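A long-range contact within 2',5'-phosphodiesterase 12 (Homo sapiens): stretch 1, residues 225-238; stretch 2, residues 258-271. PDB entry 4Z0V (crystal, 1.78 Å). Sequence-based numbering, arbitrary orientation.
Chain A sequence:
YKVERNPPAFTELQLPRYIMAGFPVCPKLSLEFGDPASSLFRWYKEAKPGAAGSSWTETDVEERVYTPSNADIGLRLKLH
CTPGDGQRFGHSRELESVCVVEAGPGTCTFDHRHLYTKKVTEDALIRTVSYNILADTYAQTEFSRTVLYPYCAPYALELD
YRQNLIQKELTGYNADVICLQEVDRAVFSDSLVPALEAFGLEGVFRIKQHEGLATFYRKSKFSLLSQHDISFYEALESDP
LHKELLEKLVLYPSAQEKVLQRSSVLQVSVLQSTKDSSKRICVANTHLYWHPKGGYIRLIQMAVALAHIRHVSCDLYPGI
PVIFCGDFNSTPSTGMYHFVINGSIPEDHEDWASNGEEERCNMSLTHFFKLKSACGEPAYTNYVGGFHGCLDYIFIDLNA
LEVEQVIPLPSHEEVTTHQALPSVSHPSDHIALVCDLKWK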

# COMPACT_ATOMS: atom_id res chain seq x y z
N LEU A 225 -6.61 11.98 -12.46
CA LEU A 225 -7.33 12.26 -13.71
C LEU A 225 -8.39 11.21 -13.98
O LEU A 225 -9.55 11.54 -14.29
CB LEU A 225 -6.38 12.35 -14.91
CG LEU A 225 -5.42 13.54 -14.89
CD1 LEU A 225 -4.61 13.61 -16.21
CD2 LEU A 225 -6.20 14.88 -14.65
N SER A 226 -7.96 9.94 -14.00
CA SER A 226 -8.87 8.86 -14.37
C SER A 226 -8.42 7.52 -13.80
O SER A 226 -7.28 7.39 -13.33
CB SER A 226 -8.94 8.76 -15.90
OG SER A 226 -7.65 8.51 -16.42
N GLN A 227 -9.32 6.53 -13.81
CA GLN A 227 -9.03 5.21 -13.25
C GLN A 227 -9.36 4.14 -14.28
O GLN A 227 -10.31 4.29 -15.06
CB GLN A 227 -9.79 4.96 -11.95
CG GLN A 227 -9.46 5.98 -10.84
CD GLN A 227 -10.40 5.80 -9.69
OE1 GLN A 227 -11.39 6.52 -9.56
NE2 GLN A 227 -10.11 4.82 -8.83
N HIS A 228 -8.54 3.09 -14.33
CA HIS A 228 -8.70 2.07 -15.38
C HIS A 228 -8.48 0.67 -14.79
O HIS A 228 -7.71 -0.14 -15.31
CB HIS A 228 -7.71 2.38 -16.52
CG HIS A 228 -7.78 3.81 -16.98
ND1 HIS A 228 -8.66 4.20 -17.97
CD2 HIS A 228 -7.10 4.90 -16.54
CE1 HIS A 228 -8.49 5.51 -18.12
NE2 HIS A 228 -7.58 5.97 -17.27
N ASP A 229 -9.13 0.39 -13.68
CA ASP A 229 -8.95 -0.91 -13.01
C ASP A 229 -9.57 -2.06 -13.80
O ASP A 229 -10.61 -1.91 -14.45
CB ASP A 229 -9.58 -0.91 -11.62
CG ASP A 229 -9.12 0.17 -10.67
OD1 ASP A 229 -8.11 0.89 -10.97
OD2 ASP A 229 -9.72 0.29 -9.61
N ILE A 230 -8.94 -3.22 -13.70
CA ILE A 230 -9.50 -4.41 -14.36
C ILE A 230 -9.34 -5.64 -13.48
O ILE A 230 -8.48 -5.67 -12.60
CB ILE A 230 -8.85 -4.72 -15.75
CG1 ILE A 230 -7.30 -4.91 -15.65
CG2 ILE A 230 -9.23 -3.67 -16.84
CD1 ILE A 230 -6.61 -5.66 -16.89
N SER A 231 -10.16 -6.67 -13.78
CA SER A 231 -9.94 -8.03 -13.32
C SER A 231 -9.22 -8.70 -14.49
O SER A 231 -9.68 -8.52 -15.62
CB SER A 231 -11.26 -8.73 -13.00
OG SER A 231 -11.81 -8.17 -11.81
N PHE A 232 -8.09 -9.39 -14.27
CA PHE A 232 -7.39 -10.02 -15.40
C PHE A 232 -8.29 -11.01 -16.16
O PHE A 232 -8.24 -11.01 -17.38
CB PHE A 232 -6.10 -10.75 -14.99
CG PHE A 232 -5.04 -9.85 -14.37
CD1 PHE A 232 -4.45 -8.82 -15.10
CD2 PHE A 232 -4.63 -10.05 -13.06
CE1 PHE A 232 -3.49 -7.99 -14.51
CE2 PHE A 232 -3.67 -9.21 -12.47
CZ PHE A 232 -3.10 -8.20 -13.20
N TYR A 233 -9.11 -11.82 -15.46
CA TYR A 233 -9.92 -12.83 -16.16
C TYR A 233 -10.93 -12.17 -17.11
O TYR A 233 -11.15 -12.65 -18.22
CB TYR A 233 -10.63 -13.77 -15.15
CG TYR A 233 -11.87 -13.18 -14.52
CD1 TYR A 233 -11.80 -12.52 -13.30
CD2 TYR A 233 -13.12 -13.31 -15.12
CE1 TYR A 233 -12.94 -11.95 -12.71
CE2 TYR A 233 -14.26 -12.75 -14.55
CZ TYR A 233 -14.16 -12.05 -13.36
OH TYR A 233 -15.28 -11.51 -12.79
N GLU A 234 -11.51 -11.05 -16.68
CA GLU A 234 -12.52 -10.33 -17.47
C GLU A 234 -11.89 -9.71 -18.70
O GLU A 234 -12.41 -9.87 -19.81
CB GLU A 234 -13.13 -9.24 -16.58
CG GLU A 234 -14.55 -8.86 -16.95
CD GLU A 234 -15.24 -8.13 -15.81
OE1 GLU A 234 -14.58 -7.28 -15.17
OE2 GLU A 234 -16.42 -8.45 -15.53
N ALA A 235 -10.74 -9.02 -18.52
CA ALA A 235 -10.03 -8.40 -19.63
C ALA A 235 -9.59 -9.45 -20.64
O ALA A 235 -9.82 -9.26 -21.83
CB ALA A 235 -8.82 -7.63 -19.12
N LEU A 236 -8.99 -10.57 -20.18
CA LEU A 236 -8.48 -11.60 -21.08
C LEU A 236 -9.60 -12.29 -21.88
O LEU A 236 -9.43 -12.53 -23.09
CB LEU A 236 -7.66 -12.65 -20.31
CG LEU A 236 -7.08 -13.82 -21.13
CD1 LEU A 236 -6.11 -13.33 -22.24
CD2 LEU A 236 -6.38 -14.80 -20.23
N GLU A 237 -10.69 -12.63 -21.23
CA GLU A 237 -11.73 -13.37 -21.95
C GLU A 237 -12.64 -12.49 -22.82
O GLU A 237 -13.10 -12.99 -23.85
CB GLU A 237 -12.58 -14.23 -20.98
CG GLU A 237 -13.54 -13.45 -20.07
CD GLU A 237 -14.22 -14.22 -18.96
OE1 GLU A 237 -14.87 -13.58 -18.11
OE2 GLU A 237 -14.12 -15.47 -18.95
N SER A 238 -12.92 -11.22 -22.40
CA SER A 238 -13.90 -10.36 -23.06
C SER A 238 -13.36 -9.13 -23.76
O SER A 238 -14.12 -8.54 -24.53
CB SER A 238 -14.94 -9.90 -22.04
OG SER A 238 -15.59 -11.02 -21.47
N LYS A 258 -7.58 -22.34 -15.71
CA LYS A 258 -6.97 -21.99 -14.42
C LYS A 258 -6.69 -20.48 -14.34
O LYS A 258 -6.91 -19.89 -13.28
CB LYS A 258 -5.68 -22.78 -14.18
CG LYS A 258 -5.91 -24.27 -13.87
N VAL A 259 -6.25 -19.85 -15.45
CA VAL A 259 -6.00 -18.38 -15.48
C VAL A 259 -7.33 -17.65 -15.30
O VAL A 259 -7.43 -16.72 -14.49
CB VAL A 259 -5.27 -17.92 -16.79
CG1 VAL A 259 -5.08 -16.40 -16.80
CG2 VAL A 259 -3.92 -18.61 -16.93
N LEU A 260 -8.36 -18.07 -16.05
CA LEU A 260 -9.65 -17.39 -16.01
C LEU A 260 -10.40 -17.57 -14.68
O LEU A 260 -11.24 -16.75 -14.36
CB LEU A 260 -10.52 -17.82 -17.19
CG LEU A 260 -10.01 -17.44 -18.61
CD1 LEU A 260 -11.09 -17.72 -19.66
CD2 LEU A 260 -9.61 -15.95 -18.70
N GLN A 261 -10.05 -18.58 -13.87
CA GLN A 261 -10.65 -18.76 -12.55
C GLN A 261 -10.20 -17.70 -11.56
O GLN A 261 -10.91 -17.44 -10.59
CB GLN A 261 -10.22 -20.11 -11.95
CG GLN A 261 -10.93 -21.30 -12.54
CD GLN A 261 -10.13 -22.56 -12.30
OE1 GLN A 261 -9.48 -22.74 -11.26
NE2 GLN A 261 -10.23 -23.49 -13.24
N ARG A 262 -8.96 -17.18 -11.73
CA ARG A 262 -8.36 -16.28 -10.74
C ARG A 262 -9.13 -15.00 -10.56
O ARG A 262 -9.69 -14.44 -11.51
CB ARG A 262 -6.89 -15.96 -11.05
CG ARG A 262 -6.15 -17.15 -11.64
CD ARG A 262 -5.33 -17.96 -10.68
NE ARG A 262 -6.04 -18.35 -9.47
CZ ARG A 262 -6.74 -19.46 -9.32
NH1 ARG A 262 -7.28 -19.75 -8.15
NH2 ARG A 262 -6.91 -20.29 -10.33
N SER A 263 -9.11 -14.50 -9.33
CA SER A 263 -9.80 -13.28 -8.96
C SER A 263 -8.87 -12.05 -8.99
O SER A 263 -9.34 -10.94 -8.74
CB SER A 263 -10.39 -13.44 -7.56
OG SER A 263 -9.33 -13.64 -6.63
N SER A 264 -7.57 -12.25 -9.30
CA SER A 264 -6.55 -11.19 -9.29
C SER A 264 -6.99 -9.96 -10.11
O SER A 264 -7.58 -10.07 -11.20
CB SER A 264 -5.20 -11.71 -9.78
OG SER A 264 -4.98 -13.07 -9.40
N VAL A 265 -6.71 -8.78 -9.54
CA VAL A 265 -7.07 -7.50 -10.09
C VAL A 265 -5.83 -6.62 -10.28
O VAL A 265 -4.74 -6.85 -9.71
CB VAL A 265 -8.14 -6.78 -9.19
CG1 VAL A 265 -9.47 -7.56 -9.17
CG2 VAL A 265 -7.62 -6.55 -7.77
N LEU A 266 -6.01 -5.63 -11.15
CA LEU A 266 -5.02 -4.61 -11.48
C LEU A 266 -5.64 -3.25 -11.28
O LEU A 266 -6.68 -2.94 -11.87
CB LEU A 266 -4.59 -4.77 -12.95
CG LEU A 266 -3.58 -3.70 -13.45
CD1 LEU A 266 -2.24 -3.82 -12.71
CD2 LEU A 266 -3.38 -3.81 -14.95
N GLN A 267 -5.02 -2.44 -10.47
CA GLN A 267 -5.52 -1.08 -10.22
C GLN A 267 -4.67 -0.13 -11.05
O GLN A 267 -3.44 -0.25 -11.08
CB GLN A 267 -5.41 -0.81 -8.72
CG GLN A 267 -5.77 0.60 -8.27
CD GLN A 267 -5.72 0.66 -6.75
OE1 GLN A 267 -4.67 0.40 -6.13
NE2 GLN A 267 -6.86 0.95 -6.15
N VAL A 268 -5.31 0.76 -11.79
CA VAL A 268 -4.58 1.69 -12.62
C VAL A 268 -5.16 3.07 -12.38
O VAL A 268 -6.37 3.27 -12.55
CB VAL A 268 -4.58 1.33 -14.13
CG1 VAL A 268 -3.84 2.39 -14.94
CG2 VAL A 268 -3.97 -0.06 -14.40
N SER A 269 -4.28 4.01 -12.07
CA SER A 269 -4.68 5.40 -11.82
C SER A 269 -3.77 6.34 -12.61
O SER A 269 -2.55 6.23 -12.49
CB SER A 269 -4.58 5.71 -10.33
OG SER A 269 -5.18 4.69 -9.55
N VAL A 270 -4.35 7.28 -13.36
CA VAL A 270 -3.54 8.24 -14.09
C VAL A 270 -3.54 9.53 -13.29
O VAL A 270 -4.61 10.07 -13.02
CB VAL A 270 -4.03 8.44 -15.54
CG1 VAL A 270 -3.29 9.60 -16.21
CG2 VAL A 270 -3.86 7.14 -16.34
N LEU A 271 -2.34 10.02 -12.92
CA LEU A 271 -2.18 11.22 -12.11
C LEU A 271 -1.62 12.36 -12.91
O LEU A 271 -0.83 12.15 -13.85
CB LEU A 271 -1.21 10.95 -10.93
CG LEU A 271 -1.51 9.74 -10.03
CD1 LEU A 271 -0.44 9.60 -8.97
CD2 LEU A 271 -2.90 9.86 -9.37
O HOH W 1 -7.70 3.32 -9.64
O HOH W 2 -9.13 1.83 -7.59
O HOH W 3 -11.85 -10.06 -9.59
O HOH W 4 -8.33 -12.38 -12.67

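The strongest polar interactions are main-chain hydrogen bonds of an antiparallel pairing; strands 225-227 and 265-271 run at 173°. Val270 N donates to Ser226 O (2.9 Å, 174° at the hydrogen), while Val270 O accepts from Leu225 N at 2.8 Å and, weakly, from Ser226 N at 3.5 Å. Farther along, Ile230 and Leu266 exchange a reciprocal pair: Leu266 N to Ile230 O and Ile230 N to Leu266 O, both 2.9 Å.

Between these two bridges the pattern changes. His228 N still donates to Val268 O (2.8 Å, 165°), but Val268 N is met by a side chain, Asp229 OD1, at 2.9 Å and 157°. The carboxylate thus takes the place a main-chain carbonyl would fill in a regular ladder. Water 1 donates to Asp229 OD1 (2.8 Å) and accepts from Gln227 NE2 (3.0 Å); water 2 links Asp229 OD2 (2.6 Å) to Gln267 NE2 (2.8 Å).

Where stretch 1 turns helical, Phe232 N donates to Ser264 O at 3.2 Å, and water 4 donates to that same oxygen at 2.8 Å while accepting from Tyr233 N at 3.0 Å.

Packing completes the contact. Phe232 CE1 and Ile230 CG1 approach Leu266 CB at 3.7 and 3.8 Å, respectively. Between the helices, Leu236 CD2 lies 3.8 Å from Leu260 CD2 and 4.0 Å from Val259 CG1.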